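Aminotransferase (Helicobacter pylori, PDB 2FNU) catalyses the PLP-dependent transamination of a UDP-linked 4-keto hexose, with glutamate as amino donor, the second step of pseudaminic acid biosynthesis. Local coordinates at residues T80-V85 with Y316-Y322; A88-L92 with L324-F329. All coordinates share one frame; numbering follows the deposited sequence.

Each loop of contact 1 runs into a helix of contact 2: residues 80-85 lead into helix 86-93, and 316-322 into helix 323-328. The two contacts therefore alternate along the chain, and their centres are 10 Å apart. They also meet directly, with Ile-319 O 3.5 Å from Tyr-325 CD1, while the side chain of Ile-319 reaches Ala-88 as well. Contact 1 touches cofactor and the bound nucleotide sugar through Phe-84 and Tyr-316. Contact 2 is a layer further out, with about 9 Å between the side chain of Asn-89 and the PMP. Both reach the second subunit, consistent with an active site completed across the dimer.

Contact 1 (T80-V85 with Y316-Y322); sequences TPISFV and YKPIYQY. With UD1 (uridine-diphosphate-N-acetylglucosamine), chain F; PMP (4'-deoxy-4'-aminopyridoxal-5'-phosphate), chain E.
Tyr-316 lays its ring over the Ser-83 to Phe-84 peptide: Phe-84 N sits 3.5 Å above the plane, over the ring centre, and Ser-83 C toward the rim, a pi-on-amide contact. CG of Tyr-316 is anti to its carbonyl carbon (chi1 -68°), which swings the ring onto this peptide and sends the hydroxyl on into the ligand pocket. There Tyr-316 OH donates to UD1 O3' at 2.8 Å, with the acceptor in the ring plane.

The backbones are joined by one direct hydrogen bond, Ile-319 N to Pro-81 O at 3.0 Å, bent to 151° at the hydrogen. Pro-318 CA adds a C-H...O contact to that same oxygen, which also takes a weak bond from Ser-83 N of its own loop. Within residues 80-85, Thr-80 OG1 accepts from Ile-82 N in an ST turn. Water 1 donates to both Ser-83 O and Lys-317 O. Water 2 lies 2.7 Å from Tyr-322 OH and weakly accepts from Val-85 N.

The Ile-319 CD1 methyl lies against two backbone oxygens, 3.7 Å from Ser-83 O and 3.8 Å from Phe-84 O. Apolar contacts fill the remainder. Pro-81 CB packs 3.7 Å from Tyr-320 CE1, a ring whose hydroxyl is bonded to Glu-338. Ile-82 CD1 runs alongside the Pro-318 ring, and Val-85 CG2 touches Tyr-322 CE2.

Phe-84 carries PMP N4A and the UD1 sugar over one ring face, with its own neighbour Val-85 CG1 over the opposite one. PMP N4A and UD1 C4' are 1.3 Å apart, within covalent bonding distance, so cofactor and sugar are joined as one adduct. Two loops holding the joined cofactor and sugar in this way form one wall of the active site of a DegT/DnrJ/EryC1 sugar aminotransferase.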
# COMPACT_ATOMS: atom_id res chain seq x y z
N THR B 80 -23.31 2.44 -5.43
CA THR B 80 -23.58 2.48 -6.87
C THR B 80 -22.89 1.33 -7.60
O THR B 80 -21.75 0.97 -7.25
CB THR B 80 -23.08 3.80 -7.49
OG1 THR B 80 -23.28 3.77 -8.91
CG2 THR B 80 -21.59 4.08 -7.15
N PRO B 81 -23.55 0.77 -8.62
CA PRO B 81 -22.90 -0.25 -9.43
C PRO B 81 -21.97 0.35 -10.50
O PRO B 81 -21.24 -0.39 -11.13
CB PRO B 81 -24.08 -0.96 -10.11
CG PRO B 81 -25.11 0.11 -10.28
CD PRO B 81 -24.95 1.01 -9.05
N ILE B 82 -22.06 1.67 -10.71
CA ILE B 82 -21.20 2.36 -11.70
C ILE B 82 -20.06 3.04 -10.96
O ILE B 82 -20.09 4.24 -10.66
CB ILE B 82 -22.01 3.33 -12.61
CG1 ILE B 82 -23.11 2.56 -13.37
CG2 ILE B 82 -21.10 4.02 -13.64
CD1 ILE B 82 -22.57 1.38 -14.24
N SER B 83 -19.07 2.22 -10.62
CA SER B 83 -17.84 2.70 -10.01
C SER B 83 -16.76 1.72 -10.35
O SER B 83 -17.04 0.64 -10.88
CB SER B 83 -17.94 2.80 -8.49
OG SER B 83 -16.79 3.48 -8.01
N PHE B 84 -15.52 2.09 -10.04
CA PHE B 84 -14.46 1.08 -10.13
C PHE B 84 -14.69 0.01 -9.07
O PHE B 84 -15.23 0.29 -8.01
CB PHE B 84 -13.08 1.71 -9.96
CG PHE B 84 -11.95 0.75 -10.21
CD1 PHE B 84 -11.79 0.17 -11.46
CD2 PHE B 84 -11.11 0.36 -9.17
CE1 PHE B 84 -10.77 -0.76 -11.70
CE2 PHE B 84 -10.08 -0.57 -9.40
CZ PHE B 84 -9.92 -1.13 -10.66
N VAL B 85 -14.29 -1.23 -9.36
CA VAL B 85 -14.64 -2.34 -8.47
C VAL B 85 -14.17 -2.15 -7.02
O VAL B 85 -14.79 -2.66 -6.08
CB VAL B 85 -14.16 -3.69 -9.07
CG1 VAL B 85 -12.63 -3.83 -8.95
CG2 VAL B 85 -14.87 -4.87 -8.41
N TYR B 316 -18.37 2.43 -16.31
CA TYR B 316 -17.74 1.19 -15.84
C TYR B 316 -18.70 0.04 -16.09
O TYR B 316 -19.92 0.23 -16.12
CB TYR B 316 -17.53 1.24 -14.32
CG TYR B 316 -16.52 2.23 -13.83
CD1 TYR B 316 -16.93 3.47 -13.34
CD2 TYR B 316 -15.16 1.93 -13.85
CE1 TYR B 316 -15.99 4.39 -12.87
CE2 TYR B 316 -14.20 2.86 -13.38
CZ TYR B 316 -14.64 4.08 -12.91
OH TYR B 316 -13.71 4.98 -12.46
N LYS B 317 -18.17 -1.17 -16.19
CA LYS B 317 -18.99 -2.38 -16.11
C LYS B 317 -19.75 -2.38 -14.77
O LYS B 317 -19.15 -2.17 -13.73
CB LYS B 317 -18.10 -3.61 -16.21
CG LYS B 317 -18.76 -4.97 -16.07
CD LYS B 317 -17.72 -6.03 -16.47
CE LYS B 317 -18.20 -7.45 -16.33
NZ LYS B 317 -17.16 -8.35 -16.93
N PRO B 318 -21.07 -2.58 -14.80
CA PRO B 318 -21.80 -2.65 -13.53
C PRO B 318 -21.16 -3.69 -12.61
O PRO B 318 -20.94 -4.82 -13.03
CB PRO B 318 -23.21 -3.06 -13.96
CG PRO B 318 -23.35 -2.42 -15.36
CD PRO B 318 -21.99 -2.67 -15.96
N ILE B 319 -20.87 -3.31 -11.37
CA ILE B 319 -20.07 -4.16 -10.48
C ILE B 319 -20.71 -5.53 -10.25
O ILE B 319 -20.01 -6.55 -10.14
CB ILE B 319 -19.77 -3.43 -9.15
CG1 ILE B 319 -18.81 -2.25 -9.39
CG2 ILE B 319 -19.20 -4.38 -8.11
CD1 ILE B 319 -18.72 -1.28 -8.21
N TYR B 320 -22.04 -5.55 -10.19
CA TYR B 320 -22.75 -6.82 -9.91
C TYR B 320 -22.61 -7.84 -11.06
O TYR B 320 -23.00 -8.99 -10.89
CB TYR B 320 -24.23 -6.56 -9.58
CG TYR B 320 -24.97 -5.83 -10.69
CD1 TYR B 320 -25.33 -4.48 -10.55
CD2 TYR B 320 -25.28 -6.47 -11.89
CE1 TYR B 320 -26.00 -3.80 -11.58
CE2 TYR B 320 -25.94 -5.79 -12.94
CZ TYR B 320 -26.30 -4.45 -12.76
OH TYR B 320 -26.94 -3.76 -13.77
N GLN B 321 -22.09 -7.40 -12.21
CA GLN B 321 -21.84 -8.30 -13.34
C GLN B 321 -20.59 -9.17 -13.16
O GLN B 321 -20.43 -10.18 -13.87
CB GLN B 321 -21.67 -7.51 -14.66
CG GLN B 321 -22.92 -6.90 -15.28
CD GLN B 321 -22.69 -6.45 -16.76
OE1 GLN B 321 -21.69 -6.82 -17.40
NE2 GLN B 321 -23.64 -5.68 -17.29
N TYR B 322 -19.68 -8.75 -12.28
CA TYR B 322 -18.45 -9.52 -12.09
C TYR B 322 -18.75 -10.88 -11.46
O TYR B 322 -19.66 -10.99 -10.63
CB TYR B 322 -17.47 -8.75 -11.20
CG TYR B 322 -16.78 -7.60 -11.89
CD1 TYR B 322 -15.98 -7.80 -13.03
CD2 TYR B 322 -16.88 -6.29 -11.38
CE1 TYR B 322 -15.32 -6.74 -13.65
CE2 TYR B 322 -16.23 -5.22 -12.00
CZ TYR B 322 -15.43 -5.46 -13.12
OH TYR B 322 -14.76 -4.45 -13.78
C1' UD1 F . -8.64 1.54 -13.10
C2' UD1 F . -9.88 2.41 -13.35
C3' UD1 F . -9.67 3.86 -12.94
C4' UD1 F . -9.04 3.94 -11.54
C5' UD1 F . -7.83 3.02 -11.33
C6' UD1 F . -6.55 3.59 -11.95
C7' UD1 F . -11.20 1.49 -15.22
C8' UD1 F . -11.37 1.39 -16.72
N2' UD1 F . -10.26 2.33 -14.76
O1' UD1 F . -7.63 1.82 -14.07
O3' UD1 F . -10.93 4.56 -12.92
O5' UD1 F . -8.10 1.68 -11.78
O7' UD1 F . -11.90 0.84 -14.48
N1 UD1 F . -1.63 5.42 -17.72
C2 UD1 F . -0.59 6.38 -17.79
N3 UD1 F . 0.34 6.42 -16.82
C4 UD1 F . 0.33 5.57 -15.79
C5 UD1 F . -0.67 4.60 -15.67
C6 UD1 F . -1.66 4.51 -16.64
O2 UD1 F . -0.55 7.18 -18.75
O4 UD1 F . 1.21 5.65 -14.92
C1B UD1 F . -2.63 5.39 -18.81
C2B UD1 F . -2.10 4.48 -19.90
O2' UD1 F . -2.36 5.07 -21.17
C3B UD1 F . -2.89 3.20 -19.73
C4B UD1 F . -4.20 3.69 -19.16
O4B UD1 F . -3.88 4.84 -18.37
O3B UD1 F . -3.09 2.49 -20.96
C5B UD1 F . -4.83 2.62 -18.30
O5B UD1 F . -6.06 3.14 -17.79
PA UD1 F . -7.17 2.11 -17.23
O1A UD1 F . -8.28 2.93 -16.59
O2A UD1 F . -7.50 1.13 -18.34
O3A UD1 F . -6.24 1.40 -16.11
PB UD1 F . -6.82 0.63 -14.81
O1B UD1 F . -7.80 -0.44 -15.24
O2B UD1 F . -5.62 0.28 -13.93
N1 PMP E . -12.67 4.45 -6.53
C2 PMP E . -12.81 4.94 -7.80
C2A PMP E . -14.10 5.64 -8.17
C3 PMP E . -11.75 4.80 -8.71
O3 PMP E . -11.85 5.32 -9.97
C4 PMP E . -10.56 4.13 -8.33
C4A PMP E . -9.44 3.89 -9.31
N4A PMP E . -9.92 3.68 -10.66
C5 PMP E . -10.43 3.69 -7.01
C6 PMP E . -11.48 3.92 -6.12
C5A PMP E . -9.17 3.01 -6.51
O4P PMP E . -8.19 4.01 -6.35
P PMP E . -6.62 3.62 -6.35
O1P PMP E . -6.27 3.33 -7.79
O2P PMP E . -5.92 4.85 -5.87
O3P PMP E . -6.41 2.45 -5.43
O HOH W 1 -16.93 -1.78 -12.27
O HOH W 2 -14.28 -2.21 -12.29

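Contact 2 (A88-L92 with L324-F329); sequences ANMLL and LYQQLF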
# COMPACT_ATOMS: atom_id res chain seq x y z
N ALA B 88 -16.57 -1.36 -4.07
CA ALA B 88 -17.34 -2.48 -3.52
C ALA B 88 -16.45 -3.60 -2.96
O ALA B 88 -16.82 -4.20 -1.95
CB ALA B 88 -18.30 -3.05 -4.56
N ASN B 89 -15.30 -3.88 -3.59
CA ASN B 89 -14.42 -4.93 -3.06
C ASN B 89 -14.06 -4.63 -1.61
O ASN B 89 -13.94 -5.54 -0.79
CB ASN B 89 -13.10 -5.05 -3.83
CG ASN B 89 -13.20 -5.86 -5.14
OD1 ASN B 89 -12.22 -5.91 -5.91
ND2 ASN B 89 -14.33 -6.49 -5.38
N MET B 90 -13.84 -3.35 -1.29
CA MET B 90 -13.41 -3.03 0.09
C MET B 90 -14.57 -3.13 1.07
O MET B 90 -14.33 -3.34 2.26
CB MET B 90 -12.70 -1.68 0.16
CG MET B 90 -11.38 -1.64 -0.60
SD MET B 90 -10.20 -2.91 -0.02
CE MET B 90 -10.45 -4.20 -1.26
N LEU B 91 -15.80 -3.06 0.57
CA LEU B 91 -16.97 -3.38 1.40
C LEU B 91 -16.94 -4.85 1.79
O LEU B 91 -17.10 -5.20 2.97
CB LEU B 91 -18.28 -3.01 0.68
CG LEU B 91 -18.53 -1.51 0.50
CD1 LEU B 91 -19.75 -1.25 -0.41
CD2 LEU B 91 -18.72 -0.76 1.84
N LEU B 92 -16.75 -5.71 0.80
CA LEU B 92 -16.69 -7.16 1.06
C LEU B 92 -15.58 -7.46 2.07
O LEU B 92 -15.79 -8.24 2.99
CB LEU B 92 -16.44 -7.95 -0.22
CG LEU B 92 -17.56 -7.90 -1.27
CD1 LEU B 92 -17.20 -8.77 -2.47
CD2 LEU B 92 -18.92 -8.33 -0.69
N LEU B 324 -17.39 -12.65 -9.13
CA LEU B 324 -17.44 -12.69 -7.68
C LEU B 324 -18.82 -12.30 -7.18
O LEU B 324 -19.35 -12.95 -6.28
CB LEU B 324 -16.38 -11.75 -7.09
CG LEU B 324 -16.39 -11.57 -5.56
CD1 LEU B 324 -16.12 -12.88 -4.82
CD2 LEU B 324 -15.38 -10.51 -5.19
N TYR B 325 -19.38 -11.24 -7.76
CA TYR B 325 -20.64 -10.69 -7.27
C TYR B 325 -21.81 -11.58 -7.71
O TYR B 325 -22.77 -11.76 -6.95
CB TYR B 325 -20.80 -9.22 -7.72
CG TYR B 325 -19.81 -8.36 -6.98
CD1 TYR B 325 -18.49 -8.25 -7.42
CD2 TYR B 325 -20.18 -7.72 -5.80
CE1 TYR B 325 -17.55 -7.50 -6.70
CE2 TYR B 325 -19.25 -6.94 -5.07
CZ TYR B 325 -17.94 -6.85 -5.53
OH TYR B 325 -17.01 -6.11 -4.81
N GLN B 326 -21.70 -12.15 -8.90
CA GLN B 326 -22.68 -13.13 -9.38
C GLN B 326 -22.73 -14.37 -8.49
O GLN B 326 -23.81 -14.93 -8.26
CB GLN B 326 -22.36 -13.56 -10.81
CG GLN B 326 -22.65 -12.50 -11.85
CD GLN B 326 -24.14 -12.24 -12.01
OE1 GLN B 326 -24.60 -11.11 -11.82
NE2 GLN B 326 -24.89 -13.28 -12.35
N GLN B 327 -21.57 -14.82 -8.02
CA GLN B 327 -21.55 -16.01 -7.16
C GLN B 327 -22.05 -15.70 -5.73
O GLN B 327 -22.74 -16.51 -5.11
CB GLN B 327 -20.16 -16.65 -7.15
CG GLN B 327 -20.12 -18.10 -6.60
CD GLN B 327 -21.14 -19.07 -7.26
OE1 GLN B 327 -21.15 -19.27 -8.48
NE2 GLN B 327 -21.97 -19.70 -6.43
N LEU B 328 -21.72 -14.52 -5.21
CA LEU B 328 -22.13 -14.18 -3.86
C LEU B 328 -23.59 -13.75 -3.73
O LEU B 328 -24.23 -14.00 -2.70
CB LEU B 328 -21.23 -13.09 -3.27
CG LEU B 328 -19.77 -13.42 -2.96
CD1 LEU B 328 -19.03 -12.16 -2.54
CD2 LEU B 328 -19.66 -14.49 -1.89
N PHE B 329 -24.11 -13.09 -4.76
CA PHE B 329 -25.40 -12.41 -4.65
C PHE B 329 -26.31 -12.74 -5.83
O PHE B 329 -25.83 -13.20 -6.87
CB PHE B 329 -25.18 -10.89 -4.54
CG PHE B 329 -24.15 -10.49 -3.51
CD1 PHE B 329 -22.90 -9.99 -3.89
CD2 PHE B 329 -24.41 -10.63 -2.15
CE1 PHE B 329 -21.94 -9.62 -2.93
CE2 PHE B 329 -23.46 -10.27 -1.19
CZ PHE B 329 -22.22 -9.77 -1.58
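Leu-92 reaches from helix 86-93 into a group of four side chains on residues 324-329, and its path can be traced atom by atom. CB points toward the partner helix and starts the chain in that direction. CG, anti to the carbonyl carbon (chi1 -66°), is the branch point, 4.0 Å from Tyr-325 OH, and from it the two methyls take separate partners. CD1 is the busier one: it lies 3.5 Å from the same Tyr-325 OH, 3.7 Å from Leu-324 CD2 and 3.9 Å from Leu-328 CD1, so three side chains converge on a single methyl. CD2 instead meets Phe-329 CZ at 3.7 Å, in the plane of that ring and at its edge; the two side chains run antiparallel, one passing beside the other. The phenyl face is used locally, by Leu-328 CB of the preceding residue.

The axes of the two short segments come no closer than 12.7 Å, at 43°, and the side chains bridge that gap. Helix 86-93 is the connection in a beta-alpha-beta crossover between the adjacent parallel strands 76-79 and 97-100 of the central sheet in this fold type I aminotransferase. Helix 323-328 packs beside that unit, and Leu-92, Tyr-325 and Phe-329 all rest on Pro-98 of the edge strand.

Tyr-325 spans the gap from the other side, its hydroxyl end arriving at the first turn of the segment 88-92. Tyr-325 CZ is 3.9 Å from Ala-88 CB, and the hydroxyl oxygen of Tyr-325 comes within 3.1 Å of Asn-89 N. The amide plane of Asn-89 lies beside the phenol edge, tilted only 6° from the ring, so the two flat groups are nearly coplanar rather than stacked. Ile-225 of the second subunit packs on both Asn-89 and Leu-92.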